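Local coordinates for microtubule-associated protein 1A/1B, light chain 3 (Trypanosoma brucei brucei, PDB 3W1Y), which is an ATG8-family ubiquitin-like protein that probably acts in autophagy as a membrane-attached, lipid-conjugated modifier, at residues A[94-100]-A[129-135]; A[7-11]-A[36-40]; A[67-71]-A[84-89]. All blocks are in the same frame, centred on the assembly; numbering follows the deposited sequence.

Contact 1: A[94-100]-A[129-135]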
loop_
_atom_site.group_PDB
_atom_site.type_symbol
_atom_site.label_atom_id
_atom_site.label_comp_id
_atom_site.label_asym_id
_atom_site.label_seq_id
_atom_site.Cartn_x
_atom_site.Cartn_y
_atom_site.Cartn_z
ATOM N N GLY A 94 0.612 -6.115 11.034
ATOM C CA GLY A 94 1.990 -5.662 10.864
ATOM C C GLY A 94 2.568 -5.865 9.471
ATOM O O GLY A 94 3.794 -5.837 9.300
ATOM N N GLN A 95 1.690 -6.057 8.480
ATOM C CA GLN A 95 2.101 -6.449 7.126
ATOM C C GLN A 95 1.611 -5.522 6.011
ATOM O O GLN A 95 0.433 -5.209 5.907
ATOM C CB GLN A 95 1.657 -7.876 6.828
ATOM C CG GLN A 95 2.082 -8.894 7.867
ATOM C CD GLN A 95 1.721 -10.308 7.470
ATOM O OE1 GLN A 95 0.568 -10.736 7.599
ATOM N NE2 GLN A 95 2.710 -11.050 6.993
ATOM N N ALA A 96 2.541 -5.092 5.172
ATOM C CA ALA A 96 2.219 -4.293 3.999
ATOM C C ALA A 96 2.558 -5.087 2.749
ATOM O O ALA A 96 3.492 -5.890 2.754
ATOM C CB ALA A 96 3.005 -2.996 4.016
ATOM N N VAL A 97 1.794 -4.863 1.685
ATOM C CA VAL A 97 2.138 -5.398 0.371
ATOM C C VAL A 97 2.455 -4.235 -0.558
ATOM O O VAL A 97 1.747 -3.244 -0.551
ATOM C CB VAL A 97 1.006 -6.323 -0.203
ATOM C CG1 VAL A 97 -0.309 -5.565 -0.360
ATOM C CG2 VAL A 97 1.432 -6.979 -1.528
ATOM N N PHE A 98 3.543 -4.340 -1.319
ATOM C CA PHE A 98 3.843 -3.378 -2.385
ATOM C C PHE A 98 3.941 -4.132 -3.718
ATOM O O PHE A 98 4.320 -5.307 -3.741
ATOM C CB PHE A 98 5.125 -2.571 -2.079
ATOM C CG PHE A 98 6.237 -3.399 -1.478
ATOM C CD1 PHE A 98 7.216 -3.975 -2.291
ATOM C CD2 PHE A 98 6.299 -3.612 -0.097
ATOM C CE1 PHE A 98 8.249 -4.769 -1.753
ATOM C CE2 PHE A 98 7.332 -4.395 0.466
ATOM C CZ PHE A 98 8.306 -4.986 -0.374
ATOM N N VAL A 99 3.563 -3.467 -4.810
ATOM C CA VAL A 99 3.550 -4.069 -6.148
ATOM C C VAL A 99 4.420 -3.333 -7.188
ATOM O O VAL A 99 4.577 -2.115 -7.131
ATOM C CB VAL A 99 2.105 -4.242 -6.714
ATOM C CG1 VAL A 99 1.286 -5.206 -5.845
ATOM C CG2 VAL A 99 1.394 -2.908 -6.851
ATOM N N PHE A 100 4.943 -4.102 -8.147
ATOM C CA PHE A 100 5.839 -3.617 -9.183
ATOM C C PHE A 100 5.360 -4.019 -10.559
ATOM O O PHE A 100 4.849 -5.114 -10.753
ATOM C CB PHE A 100 7.259 -4.165 -8.976
ATOM C CG PHE A 100 7.813 -3.894 -7.621
ATOM C CD1 PHE A 100 7.582 -4.782 -6.574
ATOM C CD2 PHE A 100 8.537 -2.721 -7.366
ATOM C CE1 PHE A 100 8.091 -4.520 -5.291
ATOM C CE2 PHE A 100 9.046 -2.451 -6.095
ATOM C CZ PHE A 100 8.821 -3.340 -5.062
ATOM N N SER A 129 4.714 -8.163 -9.841
ATOM C CA SER A 129 5.458 -8.711 -8.730
ATOM C C SER A 129 4.985 -8.030 -7.469
ATOM O O SER A 129 4.785 -6.815 -7.438
ATOM C CB SER A 129 6.950 -8.452 -8.880
ATOM O OG SER A 129 7.407 -8.932 -10.120
ATOM N N TYR A 130 4.830 -8.821 -6.422
ATOM C CA TYR A 130 4.491 -8.273 -5.141
ATOM C C TYR A 130 5.489 -8.711 -4.066
ATOM O O TYR A 130 5.994 -9.849 -4.069
ATOM C CB TYR A 130 3.041 -8.633 -4.770
ATOM C CG TYR A 130 2.806 -10.077 -4.378
ATOM C CD1 TYR A 130 2.907 -10.505 -3.040
ATOM C CD2 TYR A 130 2.450 -11.015 -5.338
ATOM C CE1 TYR A 130 2.678 -11.848 -2.693
ATOM C CE2 TYR A 130 2.203 -12.313 -5.008
ATOM C CZ TYR A 130 2.315 -12.741 -3.694
ATOM O OH TYR A 130 2.046 -14.072 -3.425
ATOM N N GLY A 131 5.775 -7.796 -3.156
ATOM C CA GLY A 131 6.505 -8.138 -1.942
ATOM C C GLY A 131 5.659 -7.797 -0.729
ATOM O O GLY A 131 4.937 -6.806 -0.726
ATOM N N VAL A 132 5.733 -8.630 0.295
ATOM C CA VAL A 132 5.082 -8.354 1.564
ATOM C C VAL A 132 6.152 -7.898 2.551
ATOM O O VAL A 132 7.201 -8.529 2.675
ATOM C CB VAL A 132 4.366 -9.610 2.090
ATOM C CG1 VAL A 132 3.894 -9.430 3.534
ATOM C CG2 VAL A 132 3.206 -9.996 1.169
ATOM N N GLU A 133 5.907 -6.793 3.243
ATOM C CA GLU A 133 6.838 -6.380 4.292
ATOM C C GLU A 133 6.219 -6.345 5.689
ATOM O O GLU A 133 5.106 -5.884 5.872
ATOM C CB GLU A 133 7.527 -5.060 3.962
ATOM C CG GLU A 133 8.897 -4.941 4.642
ATOM C CD GLU A 133 9.808 -6.107 4.275
ATOM O OE1 GLU A 133 9.944 -6.410 3.055
ATOM O OE2 GLU A 133 10.363 -6.724 5.213
ATOM N N ASN A 134 6.955 -6.867 6.663
ATOM C CA ASN A 134 6.433 -7.020 8.019
ATOM C C ASN A 134 6.895 -5.855 8.921
ATOM O O ASN A 134 7.597 -6.058 9.908
ATOM C CB ASN A 134 6.758 -8.412 8.598
ATOM C CG ASN A 134 6.073 -9.560 7.827
ATOM O OD1 ASN A 134 5.090 -10.146 8.300
ATOM N ND2 ASN A 134 6.597 -9.889 6.639
ATOM N N THR A 135 6.472 -4.639 8.534
ATOM C CA THR A 135 6.760 -3.365 9.226
ATOM C C THR A 135 7.340 -3.527 10.632
ATOM O O THR A 135 6.663 -3.272 11.626
ATOM C CB THR A 135 5.499 -2.459 9.315
ATOM O OG1 THR A 135 4.738 -2.543 8.098
ATOM C CG2 THR A 135 5.908 -1.008 9.575
#
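Phe98 and Ser129 bury the most surface where strands 96-100 and 126-133 pair, with Gly131 close behind, and together they illustrate how an antiparallel ladder accommodates a large ring. The main chain sets the frame: the hydrogen-bonded pairs Ala96-Glu133, Phe98-Gly131 and Phe100-Ser129 each exchange two bonds, among them Phe98 N to Gly131 O at 2.9 Å. Phe98 folds its ring across the partner strand, so that Gly131 CA sits over the ring face, 4.2 Å from the centroid, in a CH-pi contact. A beta carbon at Gly131 would collide with Phe98 CE1. Ser129 faces Phe100, with Ser129 CB 4.3 Å from Phe100 CB, while its hydroxyl turns to Tyr8. Beyond the regular ladder, Gln95 NE2 donates to Asn134 OD1 at 2.9 Å, while Gln95 OE1 accepts from the backbone N of Glu92. The face carrying Phe98, Phe100 and Glu133 also meets ribosomal protein S10, and Glu133 forms a salt bridge with a basic side chain of that chain. In the ubiquitin-like sheet, strand 96-100 is an outermost strand within this chain, and 126-133 pairs on its other side with strand 33-40; on the opposite face Val97, Val99 and Tyr130 pack against helix 78-88.

Contact 2: A[7-11]-A[36-40]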
loop_
_atom_site.group_PDB
_atom_site.type_symbol
_atom_site.label_atom_id
_atom_site.label_comp_id
_atom_site.label_asym_id
_atom_site.label_seq_id
_atom_site.Cartn_x
_atom_site.Cartn_y
_atom_site.Cartn_z
ATOM N N HIS A 7 11.597 -14.827 -16.759
ATOM C CA HIS A 7 10.622 -13.778 -16.352
ATOM C C HIS A 7 9.744 -14.183 -15.136
ATOM O O HIS A 7 10.167 -14.102 -13.978
ATOM C CB HIS A 7 9.768 -13.365 -17.569
ATOM C CG HIS A 7 9.814 -14.346 -18.706
ATOM N ND1 HIS A 7 10.629 -14.173 -19.810
ATOM C CD2 HIS A 7 9.157 -15.516 -18.906
ATOM C CE1 HIS A 7 10.465 -15.188 -20.643
ATOM N NE2 HIS A 7 9.577 -16.020 -20.118
ATOM N N TYR A 8 8.514 -14.599 -15.415
ATOM C CA TYR A 8 7.582 -15.050 -14.408
ATOM C C TYR A 8 7.414 -16.550 -14.501
ATOM O O TYR A 8 7.393 -17.128 -15.602
ATOM C CB TYR A 8 6.235 -14.347 -14.614
ATOM C CG TYR A 8 6.275 -12.911 -14.155
ATOM C CD1 TYR A 8 6.798 -11.896 -14.975
ATOM C CD2 TYR A 8 5.811 -12.567 -12.884
ATOM C CE1 TYR A 8 6.851 -10.575 -14.534
ATOM C CE2 TYR A 8 5.865 -11.258 -12.440
ATOM C CZ TYR A 8 6.388 -10.275 -13.264
ATOM O OH TYR A 8 6.412 -8.979 -12.792
ATOM N N ARG A 9 7.279 -17.171 -13.337
ATOM C CA ARG A 9 7.047 -18.600 -13.242
ATOM C C ARG A 9 5.881 -19.099 -14.098
ATOM O O ARG A 9 6.011 -20.095 -14.798
ATOM C CB ARG A 9 6.852 -18.996 -11.791
ATOM C CG ARG A 9 6.864 -20.486 -11.619
ATOM C CD ARG A 9 7.249 -20.907 -10.209
ATOM N NE ARG A 9 7.157 -22.357 -10.159
ATOM C CZ ARG A 9 6.011 -23.021 -10.163
ATOM N NH1 ARG A 9 4.867 -22.350 -10.163
ATOM N NH2 ARG A 9 6.015 -24.352 -10.155
ATOM N N TYR A 10 4.764 -18.377 -14.064
ATOM C CA TYR A 10 3.587 -18.662 -14.907
ATOM C C TYR A 10 3.861 -18.768 -16.414
ATOM O O TYR A 10 3.231 -19.560 -17.091
ATOM C CB TYR A 10 2.509 -17.613 -14.668
ATOM C CG TYR A 10 1.112 -18.085 -14.927
ATOM C CD1 TYR A 10 0.457 -18.919 -14.025
ATOM C CD2 TYR A 10 0.419 -17.654 -16.038
ATOM C CE1 TYR A 10 -0.850 -19.351 -14.252
ATOM C CE2 TYR A 10 -0.879 -18.058 -16.271
ATOM C CZ TYR A 10 -1.494 -18.907 -15.376
ATOM O OH TYR A 10 -2.761 -19.288 -15.610
ATOM N N GLN A 11 4.791 -17.971 -16.932
ATOM C CA GLN A 11 5.147 -18.052 -18.343
ATOM C C GLN A 11 6.026 -19.254 -18.695
ATOM O O GLN A 11 6.009 -19.708 -19.830
ATOM C CB GLN A 11 5.806 -16.750 -18.824
ATOM C CG GLN A 11 4.886 -15.556 -18.830
ATOM C CD GLN A 11 5.647 -14.233 -18.947
ATOM O OE1 GLN A 11 6.632 -13.998 -18.238
ATOM N NE2 GLN A 11 5.183 -13.366 -19.826
ATOM N N ILE A 36 -4.851 -9.897 -14.421
ATOM C CA ILE A 36 -3.645 -9.608 -13.706
ATOM C C ILE A 36 -3.081 -10.908 -13.128
ATOM O O ILE A 36 -3.803 -11.703 -12.522
ATOM C CB ILE A 36 -3.920 -8.598 -12.568
ATOM C CG1 ILE A 36 -4.571 -7.332 -13.127
ATOM C CG2 ILE A 36 -2.629 -8.276 -11.755
ATOM C CD1 ILE A 36 -5.135 -6.385 -12.041
ATOM N N LEU A 37 -1.786 -11.126 -13.347
ATOM C CA LEU A 37 -1.113 -12.291 -12.798
ATOM C C LEU A 37 -0.065 -11.774 -11.817
ATOM O O LEU A 37 0.838 -11.060 -12.235
ATOM C CB LEU A 37 -0.491 -13.103 -13.958
ATOM C CG LEU A 37 0.084 -14.512 -13.741
ATOM C CD1 LEU A 37 1.282 -14.449 -12.799
ATOM C CD2 LEU A 37 -0.968 -15.452 -13.223
ATOM N N CYS A 38 -0.225 -12.058 -10.513
ATOM C CA CYS A 38 0.764 -11.637 -9.490
ATOM C C CYS A 38 1.557 -12.780 -8.950
ATOM O O CYS A 38 0.987 -13.808 -8.611
ATOM C CB CYS A 38 0.143 -10.937 -8.269
ATOM S SG CYS A 38 -1.119 -9.901 -8.686
ATOM N N GLU A 39 2.867 -12.577 -8.871
ATOM C CA GLU A 39 3.786 -13.526 -8.283
ATOM C C GLU A 39 4.704 -12.788 -7.320
ATOM O O GLU A 39 4.976 -11.604 -7.517
ATOM C CB GLU A 39 4.643 -14.219 -9.343
ATOM C CG GLU A 39 3.849 -15.113 -10.282
ATOM C CD GLU A 39 4.745 -15.844 -11.274
ATOM O OE1 GLU A 39 5.957 -15.583 -11.355
ATOM O OE2 GLU A 39 4.233 -16.681 -12.000
ATOM N N PRO A 40 5.203 -13.501 -6.298
ATOM C CA PRO A 40 6.147 -12.884 -5.363
ATOM C C PRO A 40 7.404 -12.356 -6.077
ATOM O O PRO A 40 7.839 -12.911 -7.088
ATOM C CB PRO A 40 6.506 -14.006 -4.386
ATOM C CG PRO A 40 5.512 -15.080 -4.607
ATOM C CD PRO A 40 4.940 -14.919 -5.999
#
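ATG8 proteins add N-terminal helices to a ubiquitin-like fold, and this contact is a compact example of how such an addition is fastened: the start of helix 9-13 sits on strand 33-40, on the side of the sheet away from helix 78-88. Along the strand the side chains alternate, so every second residue faces the helix. Ile36 is turned to the other side and takes no part. Leu37 is the first to reach across, placing CD2 above the face of the Tyr10 ring, 3.7 Å from its centroid and only 8° off the normal, a well-centred CH-pi contact; the Tyr10 hydroxyl continues past it to Glu22 on helix 16-29. Cys38 points away and touches Phe70 and Tyr130. Glu39 then returns to the helix side and buries more surface than any other residue here. Its carboxylate meets the first turn, where Tyr8 holds the N-cap position and the early backbone amides have no preceding helical carbonyls to bond. A negative group at this end also suits the helix dipole. Although Arg9 lies alongside, its guanidinium leads off to a salt bridge with Glu64. Glu39 instead uses both carboxylate oxygens on main-chain amides: OE1 accepts from Arg9 N at 2.9 Å, and OE2 from Tyr10 N at 2.7 Å.

Contact 3: A[67-71]-A[84-89]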
loop_
_atom_site.group_PDB
_atom_site.type_symbol
_atom_site.label_atom_id
_atom_site.label_comp_id
_atom_site.label_asym_id
_atom_site.label_seq_id
_atom_site.Cartn_x
_atom_site.Cartn_y
_atom_site.Cartn_z
ATOM N N CYS A 67 0.973 -17.689 -6.536
ATOM C CA CYS A 67 0.535 -16.999 -7.738
ATOM C C CYS A 67 -0.951 -16.713 -7.638
ATOM O O CYS A 67 -1.752 -17.639 -7.522
ATOM C CB CYS A 67 0.826 -17.849 -8.975
ATOM S SG CYS A 67 0.143 -17.222 -10.502
ATOM N N ASN A 68 -1.296 -15.426 -7.681
ATOM C CA ASN A 68 -2.667 -14.961 -7.598
ATOM C C ASN A 68 -3.054 -14.207 -8.881
ATOM O O ASN A 68 -2.296 -13.370 -9.379
ATOM C CB ASN A 68 -2.828 -14.052 -6.381
ATOM C CG ASN A 68 -2.660 -14.797 -5.071
ATOM O OD1 ASN A 68 -3.563 -15.508 -4.638
ATOM N ND2 ASN A 68 -1.518 -14.626 -4.429
ATOM N N LYS A 69 -4.221 -14.545 -9.415
ATOM C CA LYS A 69 -4.796 -13.894 -10.567
ATOM C C LYS A 69 -5.962 -13.041 -10.131
ATOM O O LYS A 69 -6.683 -13.383 -9.197
ATOM C CB LYS A 69 -5.350 -14.917 -11.536
ATOM C CG LYS A 69 -4.325 -15.828 -12.162
ATOM C CD LYS A 69 -5.091 -16.975 -12.770
ATOM C CE LYS A 69 -4.223 -17.771 -13.662
ATOM N NZ LYS A 69 -4.916 -19.026 -14.039
ATOM N N PHE A 70 -6.158 -11.929 -10.822
ATOM C CA PHE A 70 -7.270 -11.030 -10.540
ATOM C C PHE A 70 -7.864 -10.649 -11.876
ATOM O O PHE A 70 -7.196 -10.711 -12.874
ATOM C CB PHE A 70 -6.778 -9.765 -9.793
ATOM C CG PHE A 70 -6.228 -10.042 -8.422
ATOM C CD1 PHE A 70 -4.931 -10.504 -8.252
ATOM C CD2 PHE A 70 -7.020 -9.873 -7.290
ATOM C CE1 PHE A 70 -4.424 -10.793 -6.968
ATOM C CE2 PHE A 70 -6.512 -10.155 -6.015
ATOM C CZ PHE A 70 -5.206 -10.610 -5.867
ATOM N N LEU A 71 -9.130 -10.249 -11.866
ATOM C CA LEU A 71 -9.788 -9.667 -13.014
ATOM C C LEU A 71 -10.483 -8.396 -12.530
ATOM O O LEU A 71 -11.546 -8.444 -11.919
ATOM C CB LEU A 71 -10.769 -10.682 -13.603
ATOM C CG LEU A 71 -11.447 -10.333 -14.922
ATOM C CD1 LEU A 71 -10.420 -10.035 -16.025
ATOM C CD2 LEU A 71 -12.425 -11.472 -15.354
ATOM N N ALA A 84 -7.262 -5.400 -2.797
ATOM C CA ALA A 84 -7.709 -6.750 -3.171
ATOM C C ALA A 84 -6.633 -7.847 -2.891
ATOM O O ALA A 84 -6.957 -8.945 -2.423
ATOM C CB ALA A 84 -8.169 -6.784 -4.619
ATOM N N LEU A 85 -5.366 -7.517 -3.146
ATOM C CA LEU A 85 -4.239 -8.439 -2.951
ATOM C C LEU A 85 -3.995 -8.688 -1.459
ATOM O O LEU A 85 -3.744 -9.810 -1.049
ATOM C CB LEU A 85 -2.966 -7.943 -3.664
ATOM C CG LEU A 85 -1.648 -8.758 -3.654
ATOM C CD1 LEU A 85 -1.760 -10.210 -4.227
ATOM C CD2 LEU A 85 -0.607 -7.978 -4.443
ATOM N N ARG A 86 -4.116 -7.629 -0.666
ATOM C CA ARG A 86 -4.061 -7.712 0.790
ATOM C C ARG A 86 -5.108 -8.687 1.391
ATOM O O ARG A 86 -4.778 -9.539 2.226
ATOM C CB ARG A 86 -4.264 -6.319 1.351
ATOM C CG ARG A 86 -3.490 -6.071 2.564
ATOM C CD ARG A 86 -3.992 -4.853 3.310
ATOM N NE ARG A 86 -3.050 -4.507 4.366
ATOM C CZ ARG A 86 -2.986 -5.128 5.539
ATOM N NH1 ARG A 86 -3.819 -6.129 5.804
ATOM N NH2 ARG A 86 -2.098 -4.746 6.452
ATOM N N GLN A 87 -6.359 -8.536 0.953
ATOM C CA GLN A 87 -7.453 -9.429 1.302
ATOM C C GLN A 87 -7.181 -10.867 0.881
ATOM O O GLN A 87 -7.466 -11.789 1.623
ATOM C CB GLN A 87 -8.753 -8.991 0.615
ATOM C CG GLN A 87 -9.308 -7.590 0.958
ATOM C CD GLN A 87 -10.491 -7.184 0.037
ATOM O OE1 GLN A 87 -11.240 -8.050 -0.453
ATOM N NE2 GLN A 87 -10.640 -5.863 -0.222
ATOM N N ARG A 88 -6.672 -11.054 -0.333
ATOM C CA ARG A 88 -6.430 -12.379 -0.883
ATOM C C ARG A 88 -5.268 -13.091 -0.182
ATOM O O ARG A 88 -5.281 -14.312 -0.034
ATOM C CB ARG A 88 -6.146 -12.271 -2.389
ATOM C CG ARG A 88 -5.857 -13.601 -3.035
ATOM C CD ARG A 88 -7.136 -14.216 -3.613
ATOM N NE ARG A 88 -7.025 -14.299 -5.071
ATOM C CZ ARG A 88 -7.775 -13.630 -5.932
ATOM N NH1 ARG A 88 -8.751 -12.833 -5.518
ATOM N NH2 ARG A 88 -7.556 -13.786 -7.222
ATOM N N LEU A 89 -4.262 -12.332 0.234
ATOM C CA LEU A 89 -3.109 -12.882 0.951
ATOM C C LEU A 89 -3.391 -13.004 2.456
ATOM O O LEU A 89 -2.550 -13.495 3.219
ATOM C CB LEU A 89 -1.868 -11.999 0.738
ATOM C CG LEU A 89 -1.251 -11.896 -0.659
ATOM C CD1 LEU A 89 -0.125 -10.888 -0.676
ATOM C CD2 LEU A 89 -0.757 -13.250 -1.115
#
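Strand 68-71 and helix 84-88 run in roughly opposed directions, their axes 137° apart and no closer than 10.3 Å, a spacing at which side chains alone bridge the gap. The nearest alpha carbons, Asn68 to Arg88 and Phe70 to Ala84, are 8.1 and 8.5 Å apart. Phe70 does most of the bridging from the strand. Although its CA-to-CB bond points sideways, the end of the ring comes nearer the helix, bringing CZ to 3.8 Å from Leu85 CD1 and CE2 to 4.0 Å from Ala84 CB. This is the characteristic arrangement of the ubiquitin-like beta-grasp fold, in which a helix lies across one face of a mixed sheet; Phe81, from the preceding turn of the same helix, adds an edge-to-face contact to the Phe70 ring. Above that ring lies the guanidinium of Arg88, stacked nearly flat with the planes at 21° and CZ 4.1 Å from the centroid, a cation-pi interaction that covers an aromatic face at the border of the core. Asn68 closes the other end of the interface: its OD1 comes to 3.4 Å from Arg88 CG, and its ND2 to 3.7 Å from Leu89 CD2. Lys69 points away from the helix, and its amine forms a salt bridge with Glu22.

In the fold
The three contacts show how one sheet is built up from both sides. Contact 1 pairs two of its strands, contact 2 adds the N-terminal helix on one face, and contact 3 packs helix 78-88 on the other; their centres lie 12 to 16 Å apart. Strand 33-40 joins contacts 2 and 3 through Ile36 O and Phe70 N, 2.9 Å apart, and contacts 2 and 1 through Tyr130 N and Glu39 O at 3.0 Å. Leu85 links contact 3 to contact 1, with CD2 3.6 Å from Val99 CG1. On the face that carries the N-terminal helix, Ser129 OG lies 2.9 Å from Tyr8 OH, a probable hydrogen bond. Contact 1 alone also touches the S10 chain.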